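Local coordinates for major capsid protein (Paramecium bursaria Chlorella virus 1, PDB 5TIP), which self-assembles as trimers into the large icosahedral capsid of the virus, as a glycosylated major capsid protein built on the double jelly-roll plan, at residues N249-P257 / L413-N421; G330-S341 / T346-L357. All coordinates share one frame; numbering follows the deposited sequence.

Contact 1: residues N249-P257 / L413-N421; sequences NIRLNFNHP and LNIYAKNYN
F254 lays one face of its ring over the methyl of A417: CB of A417 stands 3.6 Å from the centroid of the F254 ring and only 6° off its normal, a CH-pi contact. With CG anti to its own carbonyl carbon (chi1 -60°), the ring drops onto strand 413-421, and its CZ meets CG2 of I415 at the ring edge, 3.6 Å away. I415 works with both branches, since its CD1 touches CG2 of I250 (3.7 Å) and CD2 of L252 (3.8 Å). Further back, I250 CD1 and L413 CD2 meet tip to tip. At the other end the backbones converge. The amide N of Y420 gives a 3.0 Å hydrogen bond to O of P257, and CA of N419 adds a C-H...O contact to the same oxygen. The N419 amide crosses H256 obliquely; its ND2 donates to O of Y420 from above that carbonyl's plane and also bonds OE1 of Q229. I250 is tied to L378 and L413 to E236, so the two pieces belong to different sheets here, converging toward P257. Apolar side chains meeting between two sheets form the core of a beta sandwich, here the C-terminal jelly roll of the subunit.

Contact 2: residues G330-S341 / T346-L357; sequences GSYFNKVQPYQS and TPAGVYLYSFAL
In N334 chi1 is 178°, swinging CG away from the backbone N, and Q337 bends its chain at chi2 (-78°); these two torsions bring the side-chain amides of N334 and Q337 onto the turn P347-V350 and strand 350-354. The helix follows strand 322-329 and lies across a jelly-roll strand, their axes 6.1 Å apart and crossing at 58°. ND2 of N334 grips the type II turn P347-V350 from both ends: it donates to O of V350 at 2.8 Å, almost straight and in the carbonyl plane, and to O of P347 at 2.7 Å, from above that carbonyl's plane. Its OD1 is taken by R130 of the third subunit, so the same amide also serves the trimer interface. Further along the helix, OE1 of Q337 accepts from N of S354, while NE2 donates to Y332 OH and reaches a water that also binds O of S354; both ends of this buried amide are thereby engaged and its rotation is fixed. Between the two amides, N of L352 donates to O of F333. G330 O sits at the edge of the Y351 ring, 3.2 Å from CE1 of Y351, and F333 CB packs on Y351 CB. Beyond Q337, OG of S341 donates to O of Q337 and lies 3.8 Å from CD2 of L352.

How the contacts relate
From the N-terminal side, the chain passes through 249-257 first, enters strand 257-266, and much later runs through helix 330-341, which turns back almost at once onto 346-357. Contact 2 therefore closes a tight loop of four intervening residues, lying wholly within the far longer loop, 155 residues, that contact 1 closes when strand 412-426 returns to 249-257. Strand 257-266 joins the two: it pairs antiparallel with both 350-354 and 412-426, placing both contacts on one sheet. Contact 1 ties that sheet to the one holding 247-251, whereas contact 2 sets a helix across it. Their centres lie about 16 Å apart and their nearest atoms about 7 Å, so the two contacts do not touch; both reach the second subunit.

Contact 1: residues N249-P257 / L413-N421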
# COMPACT_ATOMS: atom_id res chain seq x y z
N ASN A 249 8.23 -9.15 -35.65
CA ASN A 249 6.93 -8.50 -35.79
C ASN A 249 5.87 -9.56 -35.53
O ASN A 249 5.61 -10.42 -36.38
CB ASN A 249 6.75 -7.87 -37.17
CG ASN A 249 7.71 -6.73 -37.42
OD1 ASN A 249 7.97 -5.92 -36.54
ND2 ASN A 249 8.23 -6.65 -38.64
N ILE A 250 5.25 -9.51 -34.35
CA ILE A 250 4.23 -10.47 -33.96
C ILE A 250 2.87 -9.89 -34.31
O ILE A 250 2.48 -8.84 -33.78
CB ILE A 250 4.33 -10.82 -32.47
CG1 ILE A 250 5.57 -11.68 -32.18
CG2 ILE A 250 3.07 -11.55 -32.01
CD1 ILE A 250 6.84 -10.89 -31.97
N ARG A 251 2.15 -10.56 -35.20
CA ARG A 251 0.81 -10.14 -35.58
C ARG A 251 -0.14 -10.45 -34.43
O ARG A 251 -0.36 -11.62 -34.10
CB ARG A 251 0.38 -10.86 -36.86
CG ARG A 251 -0.99 -10.48 -37.40
CD ARG A 251 -1.00 -9.07 -37.98
NE ARG A 251 -2.29 -8.73 -38.57
CZ ARG A 251 -2.61 -8.95 -39.85
NH1 ARG A 251 -1.74 -9.52 -40.66
NH2 ARG A 251 -3.81 -8.61 -40.30
N LEU A 252 -0.69 -9.42 -33.80
CA LEU A 252 -1.60 -9.61 -32.69
C LEU A 252 -2.97 -10.02 -33.21
O LEU A 252 -3.42 -9.56 -34.26
CB LEU A 252 -1.72 -8.34 -31.85
CG LEU A 252 -0.43 -7.79 -31.23
CD1 LEU A 252 -0.71 -6.53 -30.42
CD2 LEU A 252 0.25 -8.83 -30.36
N ASN A 253 -3.61 -10.85 -32.44
CA ASN A 253 -4.89 -11.33 -32.78
C ASN A 253 -5.85 -11.18 -31.61
O ASN A 253 -6.24 -12.12 -31.01
CB ASN A 253 -4.75 -12.75 -33.35
CG ASN A 253 -6.04 -13.41 -33.58
OD1 ASN A 253 -7.01 -12.81 -33.85
ND2 ASN A 253 -6.05 -14.68 -33.47
N PHE A 254 -6.19 -9.95 -31.32
CA PHE A 254 -7.09 -9.58 -30.25
C PHE A 254 -8.34 -8.92 -30.82
O PHE A 254 -8.36 -8.51 -31.98
CB PHE A 254 -6.40 -8.65 -29.25
CG PHE A 254 -5.18 -9.25 -28.61
CD1 PHE A 254 -5.19 -10.56 -28.15
CD2 PHE A 254 -4.01 -8.52 -28.49
CE1 PHE A 254 -4.06 -11.12 -27.57
CE2 PHE A 254 -2.88 -9.07 -27.91
CZ PHE A 254 -2.91 -10.37 -27.45
N ASN A 255 -9.37 -8.82 -29.99
CA ASN A 255 -10.62 -8.18 -30.38
C ASN A 255 -11.17 -7.41 -29.18
O ASN A 255 -10.59 -7.43 -28.09
CB ASN A 255 -11.65 -9.20 -30.89
CG ASN A 255 -11.20 -9.90 -32.16
OD1 ASN A 255 -10.89 -11.08 -32.15
ND2 ASN A 255 -11.18 -9.16 -33.26
N HIS A 256 -12.29 -6.71 -29.40
CA HIS A 256 -13.06 -6.01 -28.38
C HIS A 256 -12.30 -4.80 -27.83
O HIS A 256 -11.09 -4.69 -28.04
CB HIS A 256 -13.44 -6.96 -27.25
CG HIS A 256 -14.23 -8.15 -27.70
ND1 HIS A 256 -13.83 -9.45 -27.46
CD2 HIS A 256 -15.40 -8.24 -28.37
CE1 HIS A 256 -14.71 -10.28 -27.97
NE2 HIS A 256 -15.68 -9.57 -28.53
N PRO A 257 -12.98 -3.88 -27.15
CA PRO A 257 -12.26 -2.79 -26.47
C PRO A 257 -11.33 -3.33 -25.39
O PRO A 257 -11.77 -3.93 -24.41
CB PRO A 257 -13.39 -1.94 -25.88
CG PRO A 257 -14.56 -2.22 -26.75
CD PRO A 257 -14.43 -3.67 -27.14
N LEU A 413 7.02 -16.40 -25.92
CA LEU A 413 6.47 -15.06 -25.79
C LEU A 413 4.97 -15.18 -25.56
O LEU A 413 4.22 -15.60 -26.45
CB LEU A 413 6.77 -14.22 -27.04
CG LEU A 413 6.02 -12.90 -27.17
CD1 LEU A 413 6.33 -11.98 -26.00
CD2 LEU A 413 6.36 -12.21 -28.49
N ASN A 414 4.53 -14.81 -24.36
CA ASN A 414 3.12 -14.85 -23.98
C ASN A 414 2.58 -13.42 -23.99
O ASN A 414 3.06 -12.58 -23.23
CB ASN A 414 2.94 -15.48 -22.61
CG ASN A 414 3.54 -16.87 -22.52
OD1 ASN A 414 2.96 -17.84 -23.00
ND2 ASN A 414 4.70 -16.97 -21.89
N ILE A 415 1.59 -13.16 -24.84
CA ILE A 415 0.98 -11.84 -24.95
C ILE A 415 -0.46 -11.95 -24.47
O ILE A 415 -1.23 -12.78 -24.98
CB ILE A 415 1.05 -11.31 -26.39
CG1 ILE A 415 2.48 -11.35 -26.90
CG2 ILE A 415 0.50 -9.89 -26.46
CD1 ILE A 415 2.63 -10.94 -28.35
N TYR A 416 -0.82 -11.12 -23.51
CA TYR A 416 -2.16 -11.12 -22.92
C TYR A 416 -2.86 -9.80 -23.23
O TYR A 416 -2.23 -8.75 -23.36
CB TYR A 416 -2.10 -11.34 -21.41
CG TYR A 416 -1.46 -12.65 -21.01
CD1 TYR A 416 -2.19 -13.83 -21.02
CD2 TYR A 416 -0.12 -12.70 -20.64
CE1 TYR A 416 -1.61 -15.03 -20.66
CE2 TYR A 416 0.47 -13.90 -20.29
CZ TYR A 416 -0.28 -15.06 -20.30
OH TYR A 416 0.30 -16.25 -19.95
N ALA A 417 -4.19 -9.88 -23.33
CA ALA A 417 -5.02 -8.71 -23.53
C ALA A 417 -6.25 -8.82 -22.64
O ALA A 417 -6.89 -9.87 -22.59
CB ALA A 417 -5.45 -8.57 -25.00
N LYS A 418 -6.57 -7.73 -21.95
CA LYS A 418 -7.74 -7.67 -21.09
C LYS A 418 -8.76 -6.76 -21.78
O LYS A 418 -8.49 -5.59 -22.02
CB LYS A 418 -7.39 -7.12 -19.71
CG LYS A 418 -8.31 -7.60 -18.60
CD LYS A 418 -8.26 -9.12 -18.46
CE LYS A 418 -8.47 -9.56 -17.03
NZ LYS A 418 -9.65 -8.93 -16.39
N ASN A 419 -9.92 -7.32 -22.10
CA ASN A 419 -10.94 -6.59 -22.82
C ASN A 419 -12.23 -6.55 -22.01
O ASN A 419 -12.39 -7.27 -21.02
CB ASN A 419 -11.20 -7.21 -24.20
CG ASN A 419 -11.82 -8.60 -24.10
OD1 ASN A 419 -11.11 -9.60 -24.03
ND2 ASN A 419 -13.14 -8.66 -24.10
N TYR A 420 -13.15 -5.70 -22.45
CA TYR A 420 -14.49 -5.63 -21.88
C TYR A 420 -15.48 -6.37 -22.76
O TYR A 420 -15.29 -6.52 -23.97
CB TYR A 420 -14.94 -4.18 -21.71
CG TYR A 420 -14.36 -3.48 -20.50
CD1 TYR A 420 -14.78 -3.80 -19.22
CD2 TYR A 420 -13.39 -2.49 -20.64
CE1 TYR A 420 -14.26 -3.17 -18.11
CE2 TYR A 420 -12.86 -1.85 -19.54
CZ TYR A 420 -13.30 -2.20 -18.28
OH TYR A 420 -12.77 -1.56 -17.17
N ASN A 421 -16.55 -6.86 -22.13
CA ASN A 421 -17.65 -7.47 -22.84
C ASN A 421 -18.91 -7.28 -22.00
O ASN A 421 -18.84 -6.84 -20.84
CB ASN A 421 -17.39 -8.96 -23.13
CG ASN A 421 -18.16 -9.47 -24.33
OD1 ASN A 421 -19.30 -9.08 -24.56
ND2 ASN A 421 -17.52 -10.34 -25.11

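Contact 2: residues G330-S341 / T346-L357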
# COMPACT_ATOMS: atom_id res chain seq x y z
N GLY A 330 12.72 -1.45 -23.38
CA GLY A 330 11.99 -2.45 -22.61
C GLY A 330 11.77 -2.03 -21.17
O GLY A 330 10.76 -2.39 -20.57
N SER A 331 12.71 -1.28 -20.60
CA SER A 331 12.56 -0.80 -19.23
C SER A 331 11.43 0.21 -19.09
O SER A 331 10.91 0.39 -17.99
CB SER A 331 13.87 -0.18 -18.75
OG SER A 331 14.35 0.78 -19.67
N TYR A 332 11.03 0.86 -20.19
CA TYR A 332 9.89 1.78 -20.14
C TYR A 332 8.60 1.02 -19.85
O TYR A 332 7.79 1.45 -19.03
CB TYR A 332 9.78 2.56 -21.45
CG TYR A 332 8.45 3.23 -21.65
CD1 TYR A 332 8.17 4.46 -21.05
CD2 TYR A 332 7.46 2.65 -22.44
CE1 TYR A 332 6.95 5.08 -21.23
CE2 TYR A 332 6.24 3.27 -22.63
CZ TYR A 332 5.99 4.48 -22.02
OH TYR A 332 4.77 5.10 -22.21
N PHE A 333 8.39 -0.11 -20.53
CA PHE A 333 7.18 -0.89 -20.33
C PHE A 333 7.19 -1.65 -19.02
O PHE A 333 6.14 -2.11 -18.57
CB PHE A 333 6.99 -1.87 -21.49
CG PHE A 333 6.99 -1.21 -22.85
CD1 PHE A 333 5.84 -0.66 -23.37
CD2 PHE A 333 8.15 -1.16 -23.60
CE1 PHE A 333 5.84 -0.06 -24.61
CE2 PHE A 333 8.16 -0.57 -24.85
CZ PHE A 333 7.01 -0.02 -25.35
N ASN A 334 8.36 -1.81 -18.40
CA ASN A 334 8.47 -2.52 -17.13
C ASN A 334 8.43 -1.60 -15.92
O ASN A 334 7.92 -2.00 -14.87
CB ASN A 334 9.78 -3.33 -17.11
CG ASN A 334 9.99 -4.06 -15.80
OD1 ASN A 334 10.82 -3.66 -14.98
ND2 ASN A 334 9.25 -5.14 -15.59
N LYS A 335 8.93 -0.37 -16.06
CA LYS A 335 8.99 0.58 -14.96
C LYS A 335 8.00 1.72 -15.09
O LYS A 335 7.26 2.01 -14.15
CB LYS A 335 10.41 1.15 -14.86
CG LYS A 335 11.47 0.12 -14.49
CD LYS A 335 12.83 0.77 -14.41
CE LYS A 335 13.89 -0.23 -14.00
NZ LYS A 335 15.22 0.16 -14.54
N VAL A 336 7.96 2.38 -16.25
CA VAL A 336 7.23 3.64 -16.38
C VAL A 336 5.75 3.39 -16.60
O VAL A 336 4.90 4.03 -15.96
CB VAL A 336 7.83 4.48 -17.52
CG1 VAL A 336 7.10 5.80 -17.64
CG2 VAL A 336 9.30 4.70 -17.27
N GLN A 337 5.40 2.50 -17.52
CA GLN A 337 3.99 2.16 -17.72
C GLN A 337 3.33 1.67 -16.44
O GLN A 337 2.21 2.11 -16.15
CB GLN A 337 3.86 1.14 -18.85
CG GLN A 337 3.89 1.75 -20.24
CD GLN A 337 2.58 2.40 -20.62
OE1 GLN A 337 1.51 1.95 -20.20
NE2 GLN A 337 2.65 3.45 -21.42
N PRO A 338 3.94 0.79 -15.64
CA PRO A 338 3.33 0.47 -14.34
C PRO A 338 3.34 1.64 -13.37
O PRO A 338 2.38 1.80 -12.60
CB PRO A 338 4.17 -0.71 -13.83
CG PRO A 338 4.77 -1.30 -15.06
CD PRO A 338 5.06 -0.13 -15.94
N TYR A 339 4.39 2.46 -13.37
CA TYR A 339 4.43 3.61 -12.47
C TYR A 339 3.29 4.58 -12.76
O TYR A 339 2.67 5.12 -11.84
CB TYR A 339 5.78 4.33 -12.57
CG TYR A 339 5.86 5.61 -11.76
CD1 TYR A 339 6.23 5.59 -10.42
CD2 TYR A 339 5.55 6.84 -12.33
CE1 TYR A 339 6.30 6.75 -9.68
CE2 TYR A 339 5.61 8.01 -11.59
CZ TYR A 339 5.99 7.96 -10.27
OH TYR A 339 6.05 9.12 -9.53
N GLN A 340 3.00 4.81 -14.04
CA GLN A 340 2.01 5.81 -14.42
C GLN A 340 0.58 5.34 -14.27
O GLN A 340 -0.33 6.17 -14.16
CB GLN A 340 2.25 6.26 -15.87
CG GLN A 340 3.51 7.07 -16.07
CD GLN A 340 3.72 7.47 -17.52
OE1 GLN A 340 3.17 6.86 -18.43
NE2 GLN A 340 4.52 8.51 -17.73
N SER A 341 0.33 4.03 -14.25
CA SER A 341 -1.03 3.52 -14.30
C SER A 341 -1.39 2.51 -13.22
O SER A 341 -2.58 2.23 -13.04
CB SER A 341 -1.30 2.87 -15.67
OG SER A 341 -0.45 1.76 -15.90
N THR A 346 7.00 -3.85 -10.63
CA THR A 346 6.88 -5.01 -11.49
C THR A 346 8.26 -5.61 -11.72
O THR A 346 9.19 -4.89 -12.11
CB THR A 346 6.25 -4.63 -12.84
OG1 THR A 346 4.90 -4.19 -12.63
CG2 THR A 346 6.25 -5.82 -13.78
N PRO A 347 8.44 -6.91 -11.48
CA PRO A 347 9.75 -7.53 -11.71
C PRO A 347 10.13 -7.47 -13.18
O PRO A 347 9.28 -7.39 -14.07
CB PRO A 347 9.54 -8.97 -11.24
CG PRO A 347 8.07 -9.20 -11.34
CD PRO A 347 7.44 -7.88 -11.00
N ALA A 348 11.44 -7.50 -13.42
CA ALA A 348 11.95 -7.45 -14.78
C ALA A 348 11.44 -8.64 -15.59
O ALA A 348 11.22 -9.73 -15.06
CB ALA A 348 13.48 -7.43 -14.78
N GLY A 349 11.24 -8.41 -16.89
CA GLY A 349 10.74 -9.44 -17.77
C GLY A 349 9.25 -9.43 -17.99
O GLY A 349 8.76 -10.19 -18.84
N VAL A 350 8.51 -8.60 -17.26
CA VAL A 350 7.07 -8.44 -17.44
C VAL A 350 6.82 -7.02 -17.94
O VAL A 350 7.31 -6.05 -17.34
CB VAL A 350 6.30 -8.71 -16.14
CG1 VAL A 350 4.80 -8.60 -16.38
CG2 VAL A 350 6.65 -10.09 -15.60
N TYR A 351 6.06 -6.90 -19.02
CA TYR A 351 5.88 -5.62 -19.70
C TYR A 351 4.40 -5.31 -19.84
O TYR A 351 3.56 -6.21 -19.90
CB TYR A 351 6.56 -5.63 -21.07
CG TYR A 351 8.00 -6.08 -21.02
CD1 TYR A 351 9.03 -5.17 -20.78
CD2 TYR A 351 8.34 -7.41 -21.21
CE1 TYR A 351 10.34 -5.59 -20.73
CE2 TYR A 351 9.65 -7.83 -21.17
CZ TYR A 351 10.65 -6.91 -20.93
OH TYR A 351 11.96 -7.33 -20.88
N LEU A 352 4.10 -4.02 -19.91
CA LEU A 352 2.73 -3.54 -19.95
C LEU A 352 2.63 -2.33 -20.88
O LEU A 352 3.52 -1.48 -20.89
CB LEU A 352 2.24 -3.15 -18.55
CG LEU A 352 0.91 -2.38 -18.43
CD1 LEU A 352 -0.27 -3.32 -18.60
CD2 LEU A 352 0.84 -1.63 -17.12
N TYR A 353 1.55 -2.28 -21.65
CA TYR A 353 1.13 -1.05 -22.31
C TYR A 353 -0.36 -0.88 -22.07
O TYR A 353 -1.16 -1.72 -22.48
CB TYR A 353 1.43 -1.06 -23.81
CG TYR A 353 1.09 0.26 -24.46
CD1 TYR A 353 1.92 1.36 -24.32
CD2 TYR A 353 -0.07 0.42 -25.21
CE1 TYR A 353 1.62 2.57 -24.89
CE2 TYR A 353 -0.39 1.63 -25.79
CZ TYR A 353 0.46 2.70 -25.63
OH TYR A 353 0.15 3.91 -26.21
N SER A 354 -0.73 0.22 -21.42
CA SER A 354 -2.11 0.46 -21.01
C SER A 354 -2.77 1.44 -21.95
O SER A 354 -2.22 2.50 -22.25
CB SER A 354 -2.16 0.98 -19.57
OG SER A 354 -3.49 1.26 -19.18
N PHE A 355 -3.96 1.08 -22.43
CA PHE A 355 -4.83 2.03 -23.11
C PHE A 355 -5.75 2.76 -22.14
O PHE A 355 -6.47 3.67 -22.56
CB PHE A 355 -5.68 1.31 -24.17
CG PHE A 355 -4.89 0.46 -25.11
CD1 PHE A 355 -4.15 1.04 -26.13
CD2 PHE A 355 -4.89 -0.91 -24.98
CE1 PHE A 355 -3.42 0.25 -27.00
CE2 PHE A 355 -4.16 -1.71 -25.84
CZ PHE A 355 -3.42 -1.12 -26.85
N ALA A 356 -5.72 2.38 -20.87
CA ALA A 356 -6.61 2.92 -19.85
C ALA A 356 -5.81 3.75 -18.85
O ALA A 356 -4.62 3.52 -18.63
CB ALA A 356 -7.34 1.80 -19.10
N LEU A 357 -6.50 4.72 -18.24
CA LEU A 357 -5.86 5.53 -17.21
C LEU A 357 -5.68 4.74 -15.92
O LEU A 357 -4.70 4.94 -15.20
CB LEU A 357 -6.69 6.79 -16.95
CG LEU A 357 -6.83 7.75 -18.13
CD1 LEU A 357 -7.93 8.77 -17.85
CD2 LEU A 357 -5.52 8.46 -18.41
O HOH W 1 7.54 -1.61 -12.34
O HOH W 2 -0.22 4.45 -21.69
O HOH W 3 -2.54 6.89 -16.05